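Local coordinates for Lmo2119 protein (Listeria monocytogenes serovar 1/2a, PDB 5HQH), which is of unknown function but carries a signal sequence and a YbbR-like domain, the beta-rich part described here, at residues A[55-61]-A[72-78]; A[9-13]-A[47-51]; A[16-20]-A[32-36]. All blocks are in the same frame, centred on the assembly; numbering follows the deposited sequence.

Contact 1 of 3, residues A[55-61]-A[72-78]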
loop_
_atom_site.group_PDB
_atom_site.type_symbol
_atom_site.label_atom_id
_atom_site.label_comp_id
_atom_site.label_asym_id
_atom_site.label_seq_id
_atom_site.Cartn_x
_atom_site.Cartn_y
_atom_site.Cartn_z
ATOM N N ASP A 55 -4.783 11.955 2.082
ATOM C CA ASP A 55 -3.360 12.281 2.079
ATOM C C ASP A 55 -2.476 11.225 2.744
ATOM O O ASP A 55 -1.244 11.392 2.832
ATOM C CB ASP A 55 -3.093 13.711 2.595
ATOM C CG ASP A 55 -3.640 13.984 3.967
ATOM O OD1 ASP A 55 -4.505 13.251 4.492
ATOM O OD2 ASP A 55 -3.244 15.007 4.534
ATOM N N PHE A 56 -3.088 10.140 3.198
ATOM C CA PHE A 56 -2.320 8.971 3.669
ATOM C C PHE A 56 -1.875 8.205 2.436
ATOM O O PHE A 56 -2.410 8.397 1.335
ATOM C CB PHE A 56 -3.135 8.093 4.583
ATOM C CG PHE A 56 -4.469 7.668 4.005
ATOM C CD1 PHE A 56 -4.564 6.510 3.250
ATOM C CD2 PHE A 56 -5.633 8.423 4.200
ATOM C CE1 PHE A 56 -5.769 6.142 2.681
ATOM C CE2 PHE A 56 -6.825 8.057 3.634
ATOM C CZ PHE A 56 -6.902 6.884 2.884
ATOM N N THR A 57 -0.885 7.343 2.624
ATOM C CA THR A 57 -0.257 6.608 1.524
ATOM C C THR A 57 -0.184 5.146 1.838
ATOM O O THR A 57 0.427 4.779 2.828
ATOM C CB THR A 57 1.179 7.114 1.326
ATOM O OG1 THR A 57 1.147 8.539 1.067
ATOM C CG2 THR A 57 1.875 6.376 0.212
ATOM N N VAL A 58 -0.830 4.302 1.012
ATOM C CA VAL A 58 -0.737 2.851 1.130
ATOM C C VAL A 58 0.395 2.411 0.215
ATOM O O VAL A 58 0.484 2.883 -0.915
ATOM C CB VAL A 58 -2.032 2.150 0.692
ATOM C CG1 VAL A 58 -1.894 0.640 0.836
ATOM C CG2 VAL A 58 -3.208 2.657 1.508
ATOM N N TYR A 59 1.276 1.562 0.733
ATOM C CA TYR A 59 2.430 1.148 -0.035
ATOM C C TYR A 59 2.871 -0.281 0.217
ATOM O O TYR A 59 2.681 -0.842 1.294
ATOM C CB TYR A 59 3.604 2.089 0.217
ATOM C CG TYR A 59 4.166 2.135 1.638
ATOM C CD1 TYR A 59 3.531 2.880 2.618
ATOM C CD2 TYR A 59 5.376 1.520 1.975
ATOM C CE1 TYR A 59 4.035 2.963 3.891
ATOM C CE2 TYR A 59 5.890 1.620 3.266
ATOM C CZ TYR A 59 5.224 2.366 4.209
ATOM O OH TYR A 59 5.769 2.486 5.477
ATOM N N ALA A 60 3.514 -0.829 -0.818
ATOM C CA ALA A 60 4.225 -2.103 -0.762
ATOM C C ALA A 60 5.706 -1.729 -0.848
ATOM O O ALA A 60 6.161 -1.201 -1.861
ATOM C CB ALA A 60 3.830 -3.042 -1.913
ATOM N N ASP A 61 6.465 -2.047 0.204
ATOM C CA ASP A 61 7.903 -1.766 0.208
ATOM C C ASP A 61 8.679 -3.022 -0.145
ATOM O O ASP A 61 8.776 -3.965 0.652
ATOM C CB ASP A 61 8.368 -1.240 1.543
ATOM C CG ASP A 61 9.782 -0.695 1.482
ATOM O OD1 ASP A 61 10.439 -0.735 0.424
ATOM O OD2 ASP A 61 10.277 -0.182 2.493
ATOM N N VAL A 72 3.834 -9.752 0.164
ATOM C CA VAL A 72 4.177 -8.510 0.878
ATOM C C VAL A 72 2.968 -7.932 1.586
ATOM O O VAL A 72 1.885 -7.865 1.023
ATOM C CB VAL A 72 4.816 -7.457 -0.071
ATOM C CG1 VAL A 72 3.869 -7.035 -1.193
ATOM C CG2 VAL A 72 5.293 -6.229 0.699
ATOM N N LYS A 73 3.152 -7.541 2.853
ATOM C CA LYS A 73 2.082 -6.879 3.598
ATOM C C LYS A 73 2.084 -5.378 3.253
ATOM O O LYS A 73 3.114 -4.725 3.269
ATOM C CB LYS A 73 2.289 -7.020 5.116
ATOM C CG LYS A 73 1.167 -6.394 5.941
ATOM C CD LYS A 73 1.341 -6.623 7.425
ATOM C CE LYS A 73 0.371 -5.788 8.228
ATOM N NZ LYS A 73 -1.049 -6.068 7.956
ATOM N N LEU A 74 0.901 -4.851 2.971
ATOM C CA LEU A 74 0.729 -3.433 2.665
ATOM C C LEU A 74 0.786 -2.591 3.919
ATOM O O LEU A 74 0.282 -2.952 4.965
ATOM C CB LEU A 74 -0.593 -3.229 1.912
ATOM C CG LEU A 74 -0.688 -3.980 0.568
ATOM C CD1 LEU A 74 -1.979 -3.608 -0.103
ATOM C CD2 LEU A 74 0.513 -3.698 -0.336
ATOM N N GLN A 75 1.471 -1.453 3.804
ATOM C CA GLN A 75 1.687 -0.521 4.918
ATOM C C GLN A 75 0.980 0.792 4.644
ATOM O O GLN A 75 0.621 1.078 3.501
ATOM C CB GLN A 75 3.173 -0.309 5.111
ATOM C CG GLN A 75 3.930 -1.554 5.538
ATOM C CD GLN A 75 5.404 -1.301 5.644
ATOM O OE1 GLN A 75 6.199 -1.666 4.751
ATOM N NE2 GLN A 75 5.795 -0.615 6.686
ATOM N N VAL A 76 0.861 1.615 5.685
ATOM C CA VAL A 76 0.244 2.935 5.568
ATOM C C VAL A 76 1.123 3.953 6.278
ATOM O O VAL A 76 1.591 3.738 7.415
ATOM C CB VAL A 76 -1.176 3.001 6.133
ATOM C CG1 VAL A 76 -1.804 4.365 5.833
ATOM C CG2 VAL A 76 -2.029 1.859 5.611
ATOM N N LYS A 77 1.400 5.063 5.600
ATOM C CA LYS A 77 2.174 6.164 6.172
ATOM C C LYS A 77 1.476 7.476 5.847
ATOM O O LYS A 77 0.444 7.504 5.187
ATOM C CB LYS A 77 3.636 6.147 5.705
ATOM C CG LYS A 77 3.856 6.462 4.230
ATOM C CD LYS A 77 5.322 6.278 3.848
ATOM C CE LYS A 77 5.660 6.832 2.463
ATOM N NZ LYS A 77 5.728 8.335 2.436
ATOM N N ASP A 78 2.039 8.548 6.351
ATOM C CA ASP A 78 1.482 9.901 6.160
ATOM C C ASP A 78 0.045 9.969 6.726
ATOM O O ASP A 78 -0.851 10.581 6.145
ATOM C CB ASP A 78 1.523 10.351 4.695
ATOM C CG ASP A 78 2.881 10.136 4.040
ATOM O OD1 ASP A 78 3.879 10.462 4.682
ATOM O OD2 ASP A 78 2.930 9.615 2.915
HETATM O O HOH W 1 -3.715 11.166 6.262
HETATM O O HOH W 2 -0.614 13.378 5.662
HETATM O O HOH W 3 7.956 1.163 6.401
HETATM O O HOH W 4 5.419 -3.460 2.539
HETATM O O HOH W 5 9.054 -0.779 4.810
#
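Four backbone hydrogen bonds tie strand 57-61 to residues 75-77. T57 N gives to K77 O (2.9 Å) and K77 N to T57 O (3.0 Å); two residues further along, Y59 N gives to Q75 O and Q75 N to Y59 O, both at 2.9 Å. Between these hydrogen-bonded pairs lies the non-hydrogen-bonded pair V58-V76, its CA atoms 4.5 Å apart. The two strands are the arms of an antiparallel beta hairpin, 57-61 with 68-77, within the YbbR-like domain. V58 and V76 put their side chains on one face, V58 CG2 to V76 CG2 at 4.3 Å; T57, Y59, Q75 and K77 occupy the other, where Q75 CB sits over the Y59 ring, 3.7 Å from its centroid, as a CH-pi contact. D78 OD2 takes two donors, T57 OG1 at 2.8 Å and K77 NZ at 3.1 Å, the latter a salt bridge. D78 O is served by water: water 1 joins it to D55 OD1 and water 2, more weakly at the aspartate end, to D55 OD2. Y59 OH and Q75 NE2 share water 3 instead of bonding directly. Toward the hairpin's turn the strands separate, and water 4 fills in, accepting from D61 N (2.9 Å) and donating to K73 O (2.7 Å) and Q75 OE1 (3.0 Å). Water 5 links Q75 OE1 to D61 OD2, while D61 OD1 accepts from K63 N.

Contact 2 of 3, residues A[9-13]-A[47-51]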
loop_
_atom_site.group_PDB
_atom_site.type_symbol
_atom_site.label_atom_id
_atom_site.label_comp_id
_atom_site.label_asym_id
_atom_site.label_seq_id
_atom_site.Cartn_x
_atom_site.Cartn_y
_atom_site.Cartn_z
ATOM N N ASP A 9 -15.466 7.666 15.034
ATOM C CA ASP A 9 -15.987 7.660 13.680
ATOM C C ASP A 9 -15.239 6.594 12.886
ATOM O O ASP A 9 -14.164 6.154 13.296
ATOM C CB ASP A 9 -15.735 9.059 13.090
ATOM C CG ASP A 9 -16.491 9.323 11.805
ATOM O OD1 ASP A 9 -17.497 8.631 11.506
ATOM O OD2 ASP A 9 -16.063 10.266 11.089
ATOM N N SER A 10 -15.836 6.147 11.780
ATOM C CA SER A 10 -15.232 5.122 10.903
ATOM C C SER A 10 -15.670 5.303 9.455
ATOM O O SER A 10 -16.846 5.571 9.176
ATOM C CB SER A 10 -15.580 3.700 11.377
ATOM O OG SER A 10 -15.122 2.695 10.459
ATOM N N GLU A 11 -14.719 5.129 8.532
ATOM C CA GLU A 11 -14.973 5.262 7.102
ATOM C C GLU A 11 -14.250 4.149 6.359
ATOM O O GLU A 11 -13.109 3.835 6.664
ATOM C CB GLU A 11 -14.463 6.606 6.586
ATOM C CG GLU A 11 -15.245 7.825 7.038
ATOM C CD GLU A 11 -16.607 7.950 6.390
ATOM O OE1 GLU A 11 -16.843 7.300 5.362
ATOM O OE2 GLU A 11 -17.428 8.747 6.878
ATOM N N VAL A 12 -14.942 3.540 5.401
ATOM C CA VAL A 12 -14.359 2.551 4.502
ATOM C C VAL A 12 -14.188 3.291 3.178
ATOM O O VAL A 12 -15.145 3.783 2.610
ATOM C CB VAL A 12 -15.259 1.306 4.345
ATOM C CG1 VAL A 12 -14.630 0.335 3.367
ATOM C CG2 VAL A 12 -15.490 0.643 5.698
ATOM N N ILE A 13 -12.950 3.395 2.734
ATOM C CA ILE A 13 -12.614 4.173 1.547
ATOM C C ILE A 13 -12.181 3.201 0.451
ATOM O O ILE A 13 -11.207 2.460 0.625
ATOM C CB ILE A 13 -11.492 5.185 1.884
ATOM C CG1 ILE A 13 -11.951 6.097 3.044
ATOM C CG2 ILE A 13 -11.109 6.011 0.663
ATOM C CD1 ILE A 13 -10.907 7.048 3.507
ATOM N N VAL A 47 -10.707 11.483 11.180
ATOM C CA VAL A 47 -11.229 10.541 10.165
ATOM C C VAL A 47 -11.760 11.307 8.952
ATOM O O VAL A 47 -11.468 10.986 7.795
ATOM C CB VAL A 47 -12.324 9.615 10.738
ATOM C CG1 VAL A 47 -13.042 8.834 9.633
ATOM C CG2 VAL A 47 -11.746 8.646 11.751
ATOM N N GLN A 48 -12.554 12.333 9.215
ATOM C CA GLN A 48 -13.141 13.078 8.133
ATOM C C GLN A 48 -12.112 13.845 7.285
ATOM O O GLN A 48 -12.267 13.918 6.063
ATOM C CB GLN A 48 -14.264 13.982 8.637
ATOM C CG GLN A 48 -15.460 13.181 9.140
ATOM C CD GLN A 48 -16.083 12.296 8.074
ATOM O OE1 GLN A 48 -16.270 12.708 6.926
ATOM N NE2 GLN A 48 -16.361 11.063 8.441
ATOM N N SER A 49 -11.070 14.398 7.907
ATOM C CA SER A 49 -10.035 15.079 7.148
ATOM C C SER A 49 -9.290 14.084 6.281
ATOM O O SER A 49 -8.979 14.374 5.137
ATOM C CB SER A 49 -9.065 15.820 8.078
ATOM O OG SER A 49 -7.948 16.335 7.362
ATOM N N ALA A 50 -9.041 12.884 6.813
ATOM C CA ALA A 50 -8.311 11.864 6.051
ATOM C C ALA A 50 -9.151 11.416 4.862
ATOM O O ALA A 50 -8.625 11.185 3.772
ATOM C CB ALA A 50 -7.976 10.687 6.945
ATOM N N LYS A 51 -10.449 11.274 5.062
ATOM C CA LYS A 51 -11.336 10.935 3.941
ATOM C C LYS A 51 -11.383 12.041 2.897
ATOM O O LYS A 51 -11.283 11.771 1.695
ATOM C CB LYS A 51 -12.740 10.635 4.460
ATOM C CG LYS A 51 -13.767 10.440 3.362
ATOM C CD LYS A 51 -15.095 10.067 3.965
ATOM C CE LYS A 51 -16.185 9.932 2.918
ATOM N NZ LYS A 51 -17.452 9.500 3.575
HETATM O O HOH W 6 -18.436 11.555 5.432
#
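In this helix-on-sheet packing of the YbbR-like domain, helix 44-53 lies along the first strand, 9-21; the two short axes run 19° apart and approach to 8.8 Å. D9, E11 and I13, every second residue of the strand, turn their CA-to-CB bonds toward the helix. In E11, chi1 m (-70°) lays CG 3.6 Å from V47 CG1, and chi2 m (-72°) turns the carboxylate so that OE1 and OE2 each meet a helix donor. Q48 curls likewise (chi1 -67°, chi2 -60°), so that NE2 donates to D9 OD2 at 2.8 Å and to E11 OE2 at 3.0 Å. K51 does the reverse: all four chi angles are t, and the extended chain carries its ammonium across to E11. Below this polar layer, I13 (m, t) points CD1 at the helix backbone, 3.9 Å from K51 CA. K51 NZ closes the polar set with a salt bridge to E11 OE1 at 2.9 Å and a bond of equal length to water 6, which also donates to Q48 OE1.

Contact 3 of 3, residues A[16-20]-A[32-36]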
loop_
_atom_site.group_PDB
_atom_site.type_symbol
_atom_site.label_atom_id
_atom_site.label_comp_id
_atom_site.label_asym_id
_atom_site.label_seq_id
_atom_site.Cartn_x
_atom_site.Cartn_y
_atom_site.Cartn_z
ATOM N N VAL A 16 -8.385 3.092 -3.217
ATOM C CA VAL A 16 -7.215 3.826 -2.755
ATOM C C VAL A 16 -5.976 3.267 -3.493
ATOM O O VAL A 16 -5.753 2.059 -3.494
ATOM C CB VAL A 16 -7.025 3.636 -1.258
ATOM C CG1 VAL A 16 -5.745 4.261 -0.819
ATOM C CG2 VAL A 16 -8.183 4.214 -0.500
ATOM N N PRO A 17 -5.173 4.134 -4.116
ATOM C CA PRO A 17 -4.006 3.623 -4.840
ATOM C C PRO A 17 -2.945 3.035 -3.924
ATOM O O PRO A 17 -2.822 3.426 -2.745
ATOM C CB PRO A 17 -3.486 4.859 -5.562
ATOM C CG PRO A 17 -3.964 6.002 -4.787
ATOM C CD PRO A 17 -5.282 5.603 -4.206
ATOM N N VAL A 18 -2.169 2.111 -4.472
ATOM C CA VAL A 18 -1.044 1.510 -3.770
ATOM C C VAL A 18 0.261 1.873 -4.472
ATOM O O VAL A 18 0.424 1.579 -5.662
ATOM C CB VAL A 18 -1.146 -0.023 -3.742
ATOM C CG1 VAL A 18 0.057 -0.611 -3.005
ATOM C CG2 VAL A 18 -2.446 -0.490 -3.111
ATOM N N LYS A 19 1.158 2.539 -3.757
ATOM C CA LYS A 19 2.473 2.884 -4.237
ATOM C C LYS A 19 3.370 1.669 -4.021
ATOM O O LYS A 19 3.148 0.869 -3.108
ATOM C CB LYS A 19 3.042 4.085 -3.459
ATOM C CG LYS A 19 2.181 5.325 -3.522
ATOM C CD LYS A 19 2.364 6.084 -4.796
ATOM C CE LYS A 19 1.462 7.312 -4.852
ATOM N NZ LYS A 19 0.051 6.924 -5.207
ATOM N N VAL A 20 4.400 1.522 -4.866
ATOM C CA VAL A 20 5.317 0.392 -4.785
ATOM C C VAL A 20 6.755 0.897 -4.872
ATOM O O VAL A 20 7.115 1.518 -5.844
ATOM C CB VAL A 20 5.087 -0.629 -5.932
ATOM C CG1 VAL A 20 5.825 -1.932 -5.595
ATOM C CG2 VAL A 20 3.610 -0.895 -6.156
ATOM N N ILE A 32 0.964 -6.449 -7.846
ATOM C CA ILE A 32 0.309 -5.685 -6.798
ATOM C C ILE A 32 -0.984 -5.037 -7.369
ATOM O O ILE A 32 -1.000 -4.562 -8.505
ATOM C CB ILE A 32 1.285 -4.700 -6.177
ATOM C CG1 ILE A 32 2.499 -5.484 -5.665
ATOM C CG2 ILE A 32 0.659 -3.942 -5.015
ATOM C CD1 ILE A 32 3.643 -4.607 -5.249
ATOM N N PRO A 33 -2.108 -5.101 -6.612
ATOM C CA PRO A 33 -3.278 -4.400 -7.126
ATOM C C PRO A 33 -3.016 -2.895 -7.206
ATOM O O PRO A 33 -2.301 -2.354 -6.388
ATOM C CB PRO A 33 -4.367 -4.694 -6.084
ATOM C CG PRO A 33 -3.620 -5.019 -4.857
ATOM C CD PRO A 33 -2.407 -5.783 -5.346
ATOM N N GLU A 34 -3.587 -2.245 -8.214
ATOM C CA GLU A 34 -3.489 -0.787 -8.383
ATOM C C GLU A 34 -4.276 -0.057 -7.299
ATOM O O GLU A 34 -3.875 1.026 -6.935
ATOM C CB GLU A 34 -3.949 -0.343 -9.753
ATOM C CG GLU A 34 -2.944 -0.732 -10.826
ATOM C CD GLU A 34 -3.432 -0.687 -12.243
ATOM O OE1 GLU A 34 -4.478 -0.068 -12.541
ATOM O OE2 GLU A 34 -2.704 -1.291 -13.063
ATOM N N THR A 35 -5.334 -0.680 -6.786
ATOM C CA THR A 35 -6.116 -0.041 -5.704
ATOM C C THR A 35 -6.567 -1.053 -4.677
ATOM O O THR A 35 -6.697 -2.265 -4.973
ATOM C CB THR A 35 -7.361 0.725 -6.188
ATOM O OG1 THR A 35 -8.379 -0.207 -6.614
ATOM C CG2 THR A 35 -7.029 1.718 -7.253
ATOM N N VAL A 36 -6.867 -0.555 -3.472
ATOM C CA VAL A 36 -7.331 -1.345 -2.354
ATOM C C VAL A 36 -8.395 -0.587 -1.581
ATOM O O VAL A 36 -8.680 0.605 -1.842
ATOM C CB VAL A 36 -6.160 -1.745 -1.422
ATOM C CG1 VAL A 36 -5.175 -2.587 -2.174
ATOM C CG2 VAL A 36 -5.472 -0.508 -0.847
HETATM O O HOH W 7 -1.689 2.343 -7.742
HETATM O O HOH W 8 0.047 -0.812 -7.217
#
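V18 has the most surface covered by the other segment, 75 Å², followed by I32 and V36 at 61 Å² each. The isopropyl group of V18 wedges between the other two: CG1 lies 3.9 Å from I32 CG2, and CG2 lies 3.6 Å from V36 CG1. I32 also reaches along strand 9-21, its CD1 3.5 Å from V20 CG1. L74 and V58 also touch V18. V36 is fixed by its backbone as well: V36 N gives to V16 O at 2.8 Å and V16 N to V36 O at 2.9 Å, which makes V16-V36 an antiparallel hydrogen-bonded pair. P17 and T35 follow as a non-hydrogen-bonded pair, where this pairing needs no amide hydrogen from P17. Next, V18 N reaches E34 O at 3.2 Å. Residues 32-34 are loop, with E34 at phi/psi -69/-29, and water takes over. V18 O accepts from water 7, which also donates to E34 O, and from water 8, which also donates to P33 O, at 2.9 Å for each bond of water 8. The arrangement is the end of an antiparallel strand pair, 9-21 with 35-42, in a mixed sheet: regular bridges give way to water-mediated links and valine-isoleucine contacts where strand 35-42 begins.

In the fold
All three contacts reach one mixed sheet. Contact 3 is nested inside the loop closed by contact 2, and contact 1 follows both along the chain. Contacts 2 and 3 lie on successive parts of strand 9-21, with centres about 18 Å apart; the second segment of contact 3 leads into strand 35-42, and that of contact 2 lies on the next element, helix 44-53. Contacts 1 and 3, centres about 9 Å apart, are joined by the parallel pairing of strands 9-21 and 57-61, where K19 probably hydrogen-bonds V58 and A60. Contacts 1 and 2, centres about 16 Å apart, are bridged by F56 against I13 and A50. Strand 9-21 thus connects helix, strand pair and hairpin in a single elongated domain.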